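Local coordinates for ESX secretion system protein EccC (Thermomonospora curvata, PDB 4NH0) that forms the ATPase of the ESX (type VII) secretion system, which exports EsxA and EsxB, and might be its translocase subunit, at residues A[920-925]-A[966-971]; A[941-946]-A[1098-1103]; A[1062-1067]-A[1093-1098]. All blocks are in the same frame, centred on the assembly; numbering follows the deposited sequence.

Contact 1 (A[920-925]-A[966-971])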
loop_
_atom_site.group_PDB
_atom_site.type_symbol
_atom_site.label_atom_id
_atom_site.label_comp_id
_atom_site.label_asym_id
_atom_site.label_seq_id
_atom_site.Cartn_x
_atom_site.Cartn_y
_atom_site.Cartn_z
ATOM N N THR A 920 4.663 51.169 11.935
ATOM C CA THR A 920 4.918 51.847 10.668
ATOM C C THR A 920 4.927 50.878 9.488
ATOM O O THR A 920 4.858 51.294 8.334
ATOM C CB THR A 920 6.254 52.608 10.697
ATOM O OG1 THR A 920 7.278 51.759 11.228
ATOM C CG2 THR A 920 6.139 53.848 11.564
ATOM N N ARG A 921 5.012 49.585 9.781
ATOM C CA ARG A 921 4.949 48.562 8.747
ATOM C C ARG A 921 3.543 48.473 8.171
ATOM O O ARG A 921 2.561 48.659 8.886
ATOM C CB ARG A 921 5.378 47.210 9.309
ATOM C CG ARG A 921 6.691 47.258 10.057
ATOM C CD ARG A 921 6.668 46.327 11.246
ATOM N NE ARG A 921 6.515 44.935 10.842
ATOM C CZ ARG A 921 6.184 43.954 11.672
ATOM N NH1 ARG A 921 5.965 44.216 12.953
ATOM N NH2 ARG A 921 6.068 42.713 11.222
ATOM N N ILE A 922 3.450 48.189 6.878
ATOM C CA ILE A 922 2.161 48.134 6.203
ATOM C C ILE A 922 1.900 46.760 5.600
ATOM O O ILE A 922 2.537 46.378 4.621
ATOM C CB ILE A 922 2.068 49.188 5.085
ATOM C CG1 ILE A 922 2.507 50.558 5.601
ATOM C CG2 ILE A 922 0.659 49.246 4.526
ATOM C CD1 ILE A 922 2.567 51.621 4.531
ATOM N N PRO A 923 0.957 46.009 6.186
ATOM C CA PRO A 923 0.577 44.707 5.634
ATOM C C PRO A 923 -0.146 44.865 4.303
ATOM O O PRO A 923 -0.994 45.745 4.173
ATOM C CB PRO A 923 -0.352 44.131 6.703
ATOM C CG PRO A 923 -0.912 45.323 7.388
ATOM C CD PRO A 923 0.191 46.339 7.398
ATOM N N ILE A 924 0.193 44.030 3.328
ATOM C CA ILE A 924 -0.429 44.108 2.012
ATOM C C ILE A 924 -1.162 42.819 1.671
ATOM O O ILE A 924 -1.938 42.769 0.719
ATOM C CB ILE A 924 0.606 44.408 0.914
ATOM C CG1 ILE A 924 1.652 43.295 0.848
ATOM C CG2 ILE A 924 1.272 45.749 1.163
ATOM C CD1 ILE A 924 2.706 43.514 -0.209
ATOM N N GLY A 925 -0.915 41.775 2.455
ATOM C CA GLY A 925 -1.573 40.501 2.244
ATOM C C GLY A 925 -0.930 39.377 3.028
ATOM O O GLY A 925 -0.106 39.616 3.908
ATOM N N ILE A 966 -1.572 56.651 5.168
ATOM C CA ILE A 966 -2.434 57.628 5.826
ATOM C C ILE A 966 -2.612 57.297 7.307
ATOM O O ILE A 966 -2.480 58.167 8.167
ATOM C CB ILE A 966 -3.826 57.704 5.147
ATOM C CG1 ILE A 966 -3.805 58.692 3.979
ATOM C CG2 ILE A 966 -4.896 58.136 6.136
ATOM C CD1 ILE A 966 -3.184 58.150 2.723
ATOM N N GLU A 967 -2.887 56.030 7.595
ATOM C CA GLU A 967 -3.193 55.598 8.952
ATOM C C GLU A 967 -1.970 55.535 9.863
ATOM O O GLU A 967 -2.107 55.415 11.078
ATOM C CB GLU A 967 -3.871 54.227 8.921
ATOM C CG GLU A 967 -5.301 54.259 8.415
ATOM C CD GLU A 967 -6.229 55.000 9.356
ATOM O OE1 GLU A 967 -5.959 55.006 10.576
ATOM O OE2 GLU A 967 -7.226 55.578 8.878
ATOM N N ARG A 968 -0.779 55.624 9.280
ATOM C CA ARG A 968 0.448 55.427 10.043
ATOM C C ARG A 968 1.346 56.661 10.070
ATOM O O ARG A 968 2.288 56.730 10.858
ATOM C CB ARG A 968 1.219 54.232 9.485
ATOM C CG ARG A 968 0.482 52.913 9.642
ATOM C CD ARG A 968 1.110 51.809 8.817
ATOM N NE ARG A 968 0.497 50.514 9.096
ATOM C CZ ARG A 968 -0.697 50.145 8.649
ATOM N NH1 ARG A 968 -1.414 50.974 7.906
ATOM N NH2 ARG A 968 -1.178 48.948 8.950
ATOM N N TYR A 969 1.053 57.632 9.212
ATOM C CA TYR A 969 1.832 58.864 9.166
ATOM C C TYR A 969 0.938 60.098 9.217
ATOM O O TYR A 969 -0.159 60.104 8.661
ATOM C CB TYR A 969 2.696 58.917 7.904
ATOM C CG TYR A 969 3.743 57.830 7.797
ATOM C CD1 TYR A 969 4.985 57.972 8.401
ATOM C CD2 TYR A 969 3.496 56.671 7.076
ATOM C CE1 TYR A 969 5.946 56.984 8.299
ATOM C CE2 TYR A 969 4.449 55.679 6.967
ATOM C CZ TYR A 969 5.672 55.840 7.580
ATOM O OH TYR A 969 6.622 54.851 7.471
ATOM N N THR A 970 1.415 61.141 9.888
ATOM C CA THR A 970 0.736 62.429 9.884
ATOM C C THR A 970 1.235 63.239 8.693
ATOM O O THR A 970 2.348 63.016 8.223
ATOM C CB THR A 970 0.979 63.207 11.194
ATOM O OG1 THR A 970 2.366 63.539 11.309
ATOM C CG2 THR A 970 0.559 62.374 12.395
ATOM N N PRO A 971 0.413 64.173 8.188
ATOM C CA PRO A 971 0.804 65.006 7.043
ATOM C C PRO A 971 2.104 65.784 7.253
ATOM O O PRO A 971 2.674 66.286 6.286
ATOM C CB PRO A 971 -0.379 65.963 6.895
ATOM C CG PRO A 971 -1.536 65.190 7.410
ATOM C CD PRO A 971 -0.998 64.383 8.558
#

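Contact 2 (A[941-946]-A[1098-1103])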
loop_
_atom_site.group_PDB
_atom_site.type_symbol
_atom_site.label_atom_id
_atom_site.label_comp_id
_atom_site.label_asym_id
_atom_site.label_seq_id
_atom_site.Cartn_x
_atom_site.Cartn_y
_atom_site.Cartn_z
ATOM N N ASP A 941 13.565 49.651 3.266
ATOM C CA ASP A 941 13.680 49.787 1.820
ATOM C C ASP A 941 12.675 50.817 1.313
ATOM O O ASP A 941 11.468 50.639 1.462
ATOM C CB ASP A 941 13.469 48.440 1.131
ATOM C CG ASP A 941 14.558 47.440 1.464
ATOM O OD1 ASP A 941 15.689 47.870 1.769
ATOM O OD2 ASP A 941 14.285 46.222 1.419
ATOM N N PRO A 942 13.177 51.900 0.705
ATOM C CA PRO A 942 12.386 53.084 0.349
ATOM C C PRO A 942 11.399 52.899 -0.804
ATOM O O PRO A 942 10.414 53.634 -0.861
ATOM C CB PRO A 942 13.458 54.107 -0.037
ATOM C CG PRO A 942 14.600 53.290 -0.504
ATOM C CD PRO A 942 14.598 52.061 0.350
ATOM N N HIS A 943 11.643 51.950 -1.701
ATOM C CA HIS A 943 10.831 51.846 -2.911
ATOM C C HIS A 943 10.028 50.551 -3.002
ATOM O O HIS A 943 10.275 49.599 -2.265
ATOM C CB HIS A 943 11.719 51.979 -4.149
ATOM C CG HIS A 943 12.623 53.172 -4.117
ATOM N ND1 HIS A 943 12.166 54.457 -4.313
ATOM C CD2 HIS A 943 13.957 53.273 -3.914
ATOM C CE1 HIS A 943 13.180 55.299 -4.230
ATOM N NE2 HIS A 943 14.278 54.607 -3.988
ATOM N N PHE A 944 9.062 50.533 -3.917
ATOM C CA PHE A 944 8.266 49.341 -4.190
ATOM C C PHE A 944 7.776 49.347 -5.636
ATOM O O PHE A 944 7.442 50.396 -6.181
ATOM C CB PHE A 944 7.079 49.245 -3.231
ATOM C CG PHE A 944 6.183 48.069 -3.493
ATOM C CD1 PHE A 944 6.556 46.796 -3.100
ATOM C CD2 PHE A 944 4.968 48.236 -4.134
ATOM C CE1 PHE A 944 5.737 45.714 -3.342
ATOM C CE2 PHE A 944 4.145 47.157 -4.378
ATOM C CZ PHE A 944 4.530 45.895 -3.981
ATOM N N LEU A 945 7.726 48.166 -6.246
ATOM C CA LEU A 945 7.370 48.040 -7.655
ATOM C C LEU A 945 6.495 46.815 -7.905
ATOM O O LEU A 945 6.752 45.744 -7.363
ATOM C CB LEU A 945 8.640 47.966 -8.505
ATOM C CG LEU A 945 8.499 47.818 -10.019
ATOM C CD1 LEU A 945 7.700 48.969 -10.601
ATOM C CD2 LEU A 945 9.871 47.738 -10.665
ATOM N N VAL A 946 5.462 46.969 -8.729
ATOM C CA VAL A 946 4.545 45.865 -8.994
ATOM C C VAL A 946 4.144 45.764 -10.470
ATOM O O VAL A 946 3.722 46.743 -11.081
ATOM C CB VAL A 946 3.270 45.983 -8.123
ATOM C CG1 VAL A 946 2.696 47.387 -8.187
ATOM C CG2 VAL A 946 2.232 44.953 -8.536
ATOM N N MET A 1098 18.755 48.372 -6.851
ATOM C CA MET A 1098 18.937 48.615 -5.424
ATOM C C MET A 1098 18.084 47.672 -4.581
ATOM O O MET A 1098 17.834 47.933 -3.405
ATOM C CB MET A 1098 18.623 50.074 -5.083
ATOM C CG MET A 1098 17.218 50.525 -5.410
ATOM S SD MET A 1098 17.079 52.318 -5.308
ATOM C CE MET A 1098 17.834 52.624 -3.713
ATOM N N ALA A 1099 17.644 46.580 -5.201
ATOM C CA ALA A 1099 16.954 45.489 -4.517
ATOM C C ALA A 1099 15.709 45.939 -3.762
ATOM O O ALA A 1099 15.509 45.566 -2.608
ATOM C CB ALA A 1099 17.911 44.782 -3.569
ATOM N N SER A 1100 14.875 46.738 -4.415
ATOM C CA SER A 1100 13.619 47.167 -3.820
ATOM C C SER A 1100 12.627 46.015 -3.790
ATOM O O SER A 1100 12.648 45.159 -4.671
ATOM C CB SER A 1100 13.033 48.350 -4.591
ATOM O OG SER A 1100 13.844 49.501 -4.446
ATOM N N PRO A 1101 11.763 45.979 -2.763
ATOM C CA PRO A 1101 10.704 44.972 -2.684
ATOM C C PRO A 1101 9.773 45.069 -3.883
ATOM O O PRO A 1101 9.465 46.172 -4.325
ATOM C CB PRO A 1101 9.973 45.329 -1.389
ATOM C CG PRO A 1101 10.978 46.069 -0.582
ATOM C CD PRO A 1101 11.786 46.843 -1.572
ATOM N N GLY A 1102 9.338 43.929 -4.404
ATOM C CA GLY A 1102 8.518 43.927 -5.597
ATOM C C GLY A 1102 7.434 42.872 -5.603
ATOM O O GLY A 1102 7.440 41.952 -4.789
ATOM N N LEU A 1103 6.498 43.012 -6.534
ATOM C CA LEU A 1103 5.421 42.046 -6.687
ATOM C C LEU A 1103 5.159 41.756 -8.159
ATOM O O LEU A 1103 4.964 42.670 -8.956
ATOM C CB LEU A 1103 4.145 42.550 -6.015
ATOM C CG LEU A 1103 2.937 41.618 -6.104
ATOM C CD1 LEU A 1103 3.284 40.258 -5.543
ATOM C CD2 LEU A 1103 1.754 42.200 -5.364
#

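Contact 3 (A[1062-1067]-A[1093-1098])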
loop_
_atom_site.group_PDB
_atom_site.type_symbol
_atom_site.label_atom_id
_atom_site.label_comp_id
_atom_site.label_asym_id
_atom_site.label_seq_id
_atom_site.Cartn_x
_atom_site.Cartn_y
_atom_site.Cartn_z
ATOM N N GLU A 1062 18.276 60.024 -11.054
ATOM C CA GLU A 1062 19.589 60.199 -10.443
ATOM C C GLU A 1062 19.502 60.383 -8.931
ATOM O O GLU A 1062 20.522 60.395 -8.241
ATOM C CB GLU A 1062 20.309 61.390 -11.081
ATOM C CG GLU A 1062 19.379 62.477 -11.602
ATOM C CD GLU A 1062 20.007 63.296 -12.714
ATOM O OE1 GLU A 1062 20.555 62.689 -13.659
ATOM O OE2 GLU A 1062 19.956 64.542 -12.645
ATOM N N LEU A 1063 18.282 60.514 -8.422
ATOM C CA LEU A 1063 18.069 60.746 -6.997
ATOM C C LEU A 1063 17.702 59.459 -6.264
ATOM O O LEU A 1063 17.904 59.343 -5.056
ATOM C CB LEU A 1063 16.975 61.796 -6.784
ATOM C CG LEU A 1063 17.377 63.275 -6.773
ATOM C CD1 LEU A 1063 18.087 63.682 -8.056
ATOM C CD2 LEU A 1063 16.157 64.149 -6.545
ATOM N N LEU A 1064 17.166 58.497 -7.010
ATOM C CA LEU A 1064 16.705 57.229 -6.445
ATOM C C LEU A 1064 17.745 56.459 -5.615
ATOM O O LEU A 1064 17.381 55.824 -4.626
ATOM C CB LEU A 1064 16.181 56.328 -7.565
ATOM C CG LEU A 1064 15.024 56.910 -8.379
ATOM C CD1 LEU A 1064 14.497 55.892 -9.376
ATOM C CD2 LEU A 1064 13.915 57.387 -7.458
ATOM N N PRO A 1065 19.032 56.483 -6.013
ATOM C CA PRO A 1065 19.985 55.834 -5.106
ATOM C C PRO A 1065 20.153 56.590 -3.792
ATOM O O PRO A 1065 20.369 55.975 -2.748
ATOM C CB PRO A 1065 21.292 55.840 -5.905
ATOM C CG PRO A 1065 20.866 55.926 -7.324
ATOM C CD PRO A 1065 19.650 56.795 -7.315
ATOM N N GLN A 1066 20.048 57.913 -3.849
ATOM C CA GLN A 1066 20.209 58.748 -2.665
ATOM C C GLN A 1066 18.884 58.943 -1.935
ATOM O O GLN A 1066 18.777 59.791 -1.051
ATOM C CB GLN A 1066 20.795 60.109 -3.049
ATOM C CG GLN A 1066 22.128 60.037 -3.777
ATOM C CD GLN A 1066 23.277 59.666 -2.860
ATOM O OE1 GLN A 1066 23.190 59.821 -1.642
ATOM N NE2 GLN A 1066 24.362 59.173 -3.443
ATOM N N ALA A 1067 17.882 58.151 -2.302
ATOM C CA ALA A 1067 16.539 58.296 -1.751
ATOM C C ALA A 1067 16.469 57.945 -0.269
ATOM O O ALA A 1067 15.494 58.270 0.406
ATOM C CB ALA A 1067 15.557 57.440 -2.533
ATOM N N GLN A 1093 15.292 50.329 -13.933
ATOM C CA GLN A 1093 16.533 49.558 -13.894
ATOM C C GLN A 1093 17.326 49.837 -12.622
ATOM O O GLN A 1093 18.091 48.989 -12.166
ATOM C CB GLN A 1093 17.396 49.850 -15.128
ATOM C CG GLN A 1093 18.180 51.156 -15.079
ATOM C CD GLN A 1093 19.592 50.972 -14.552
ATOM O OE1 GLN A 1093 20.040 49.847 -14.327
ATOM N NE2 GLN A 1093 20.297 52.077 -14.349
ATOM N N ARG A 1094 17.139 51.020 -12.046
ATOM C CA ARG A 1094 17.849 51.388 -10.829
ATOM C C ARG A 1094 17.064 50.972 -9.592
ATOM O O ARG A 1094 17.649 50.640 -8.563
ATOM C CB ARG A 1094 18.134 52.890 -10.804
ATOM C CG ARG A 1094 19.617 53.215 -10.750
ATOM C CD ARG A 1094 19.915 54.601 -11.291
ATOM N NE ARG A 1094 21.350 54.866 -11.315
ATOM C CZ ARG A 1094 21.937 55.735 -12.132
ATOM N NH1 ARG A 1094 21.212 56.424 -13.002
ATOM N NH2 ARG A 1094 23.250 55.911 -12.083
ATOM N N ILE A 1095 15.739 50.992 -9.699
ATOM C CA ILE A 1095 14.880 50.504 -8.627
ATOM C C ILE A 1095 15.145 49.026 -8.378
ATOM O O ILE A 1095 15.315 48.597 -7.239
ATOM C CB ILE A 1095 13.391 50.715 -8.953
ATOM C CG1 ILE A 1095 13.018 52.189 -8.801
ATOM C CG2 ILE A 1095 12.517 49.863 -8.049
ATOM C CD1 ILE A 1095 11.542 52.460 -8.951
ATOM N N LYS A 1096 15.192 48.252 -9.458
ATOM C CA LYS A 1096 15.482 46.829 -9.365
ATOM C C LYS A 1096 16.913 46.591 -8.899
ATOM O O LYS A 1096 17.190 45.633 -8.179
ATOM C CB LYS A 1096 15.250 46.143 -10.713
ATOM C CG LYS A 1096 15.595 44.662 -10.713
ATOM C CD LYS A 1096 15.167 43.974 -11.994
ATOM C CE LYS A 1096 15.539 42.501 -11.965
ATOM N NZ LYS A 1096 15.085 41.782 -13.184
ATOM N N GLU A 1097 17.819 47.473 -9.307
ATOM C CA GLU A 1097 19.231 47.317 -8.986
ATOM C C GLU A 1097 19.487 47.467 -7.492
ATOM O O GLU A 1097 20.328 46.769 -6.928
ATOM C CB GLU A 1097 20.073 48.331 -9.763
ATOM C CG GLU A 1097 21.571 48.083 -9.678
ATOM C CD GLU A 1097 22.378 49.114 -10.439
ATOM O OE1 GLU A 1097 21.768 50.013 -11.055
ATOM O OE2 GLU A 1097 23.623 49.024 -10.424
ATOM N N MET A 1098 18.755 48.372 -6.851
ATOM C CA MET A 1098 18.937 48.615 -5.424
ATOM C C MET A 1098 18.084 47.672 -4.581
ATOM O O MET A 1098 17.834 47.933 -3.405
ATOM C CB MET A 1098 18.623 50.074 -5.083
ATOM C CG MET A 1098 17.218 50.525 -5.410
ATOM S SD MET A 1098 17.079 52.318 -5.308
ATOM C CE MET A 1098 17.834 52.624 -3.713
#

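Contact 1 (A[920-925]-A[966-971])
Arg968, near the C-terminal end of the helix that follows the P-loop of the third FtsK domain, lays its side chain against the backbone leading into strand 922-927; the contact is partly buried and rests on one long polar side chain. Its aliphatic part is extended from CG to NE (chi2 167°, chi3 173°), which carries NE over to the carbonyl of Arg921. There NE lies 2.8 Å from Arg921 O, but with 123° at the hydrogen the bond is weak. The group has other holds: NH1 bonds to Gly964 O in its own helix, and NH2 to Ser918 OG, which also bonds to Arg921 O. Ile922 CA sits 4.0 Å above one guanidinium face, displaced toward the rim, and Ile922 CG1 is 3.7 Å from Arg968 CD, so the strand residue packs on carbon as well as on the flat group. Pro923 CD approaches NH2 obliquely. Beside it, Tyr969 OH comes to 3.9 Å from Thr920 CB. Strand 922-927 pairs with strands 933-936 and 1136-1144; the helix end is held between it and strand 974-980, touched by Ile966 and Tyr969, two strands of one mixed sheet.

Contact 2 (A[941-946]-A[1098-1103])
Strands 944-947 and 1102-1104 pair in parallel, with Leu945 opposite Gly1102 and Val946 opposite Leu1103, the latter CA atoms 4.5 Å apart. Two backbone hydrogen bonds fix this register: Leu945 N to Pro1101 O at 3.3 Å and Leu1103 N to Leu945 O at 2.9 Å, each with 148° at the hydrogen. Gly1102 and Val946 add CA-H...O contacts to Leu945 O and Leu1103 O. On one face of the sheet the side chains of Phe944 and Val946 each lie beside Leu1103, pointing the same way. Phe944 has CG anti to the backbone N (chi1 178°), and its ring tip, CZ, stands 3.9 Å from Leu1103 CB; Val946 CG2 meets the same CB at 4.0 Å. This face receives helix 954-968, through Ile961, Leu957 and Leu958, the arrangement of a P-loop NTPase in which strand 944-947 runs into the Walker A loop. That loop includes ATP-binding residues such as Lys954, and Val946 lies about 8 Å from the bound ATP, measured from its side chain. Leu945 points to the other face. Before the strands, Pro1101 wedges in: its CD is 3.6 Å from Asp941 CB, and it also touches His943 O. His943 is met by two groups. Ser1100 OG lies at the edge of the imidazole, near its plane, and Met1098 crosses the side chain at about a right angle, SD 4.4 Å from the ring centroid in an oblique sulfur-aromatic contact. Weak hydrogen bonds join His943 ND1 to Leu1074 N and Ser1100 OG to Ile1095 O.

Contact 3 (A[1062-1067]-A[1093-1098])
Leu1064 and Pro1065 face the last turn of helix 1090-1097; residues 1062-1065 coil like a helix but lack its repeating hydrogen bonds. The backbones stay well apart: the CA atoms of Leu1064 and Ile1095 are 7.3 Å from each other, and no hydrogen bond crosses between the segments. In the facing helix, Met1098 N donates to Arg1094 O at 3.0 Å, closing the last turn. The contact is made by side chains, apart from Leu1064 O and Pro1065 CA. Leu1064 directs CD1 at Ile1095 CG1, 4.0 Å away, the two branched chains crossing obliquely in a buried apolar contact. Next to this pair, Met1098 reaches back from just beyond the helix. A bend at chi3 (-49°) sets CE 3.4 Å from Leu1064 O, with SD 3.6 Å from the same oxygen, while CE also meets Pro1065 CA at 4.1 Å. The methyl group thus packs on the carbonyl side of the turn. That carbonyl has polar partners too, all weak: Ala1067 N within the turn, and His943 NE2 from the loop before strand 944-947. Toward the surface, Pro1065 CG and Arg1094 NE approach at 4.2 Å. The arginine chain, extended from CG to NE, crosses the proline obliquely; Glu1062 OE1 is 6.3 Å from Arg1094 NH1, not in contact. The interface is thus hydrophobic between Leu1064 and Ile1095, with a loose van der Waals approach of Pro1065 to Arg1094 near the surface, away from the nucleotide. Leu1063 also touches helix 1001-1017, at Lys1012 and Met1015. Residues 1062-1067 and the end of helix 1090-1097 lie together on strand 1072-1078, where Leu1064 packs on Leu1072 and Leu1074, and Ile1095 on Ile1076.

All three contacts belong to the third ATPase module, and their chemistry follows depth. Contact 2 is the buried one, built on regular backbone bonds and apolar packing; contacts 1 and 3 are partly buried, each with about half its interface area. Contact 1 depends on a multiply held guanidinium, contact 3 on van der Waals contact alone between its segments. Helix 954-968 links contacts 1 and 2: its end enters the first, its first half packs on the second. Contact 3 is nested in the loop that contact 2 closes, shares Met1098 with it and touches it through Ser1100 and Ile1095. Contacts 1 and 3 remain about 12 Å apart at their nearest atoms.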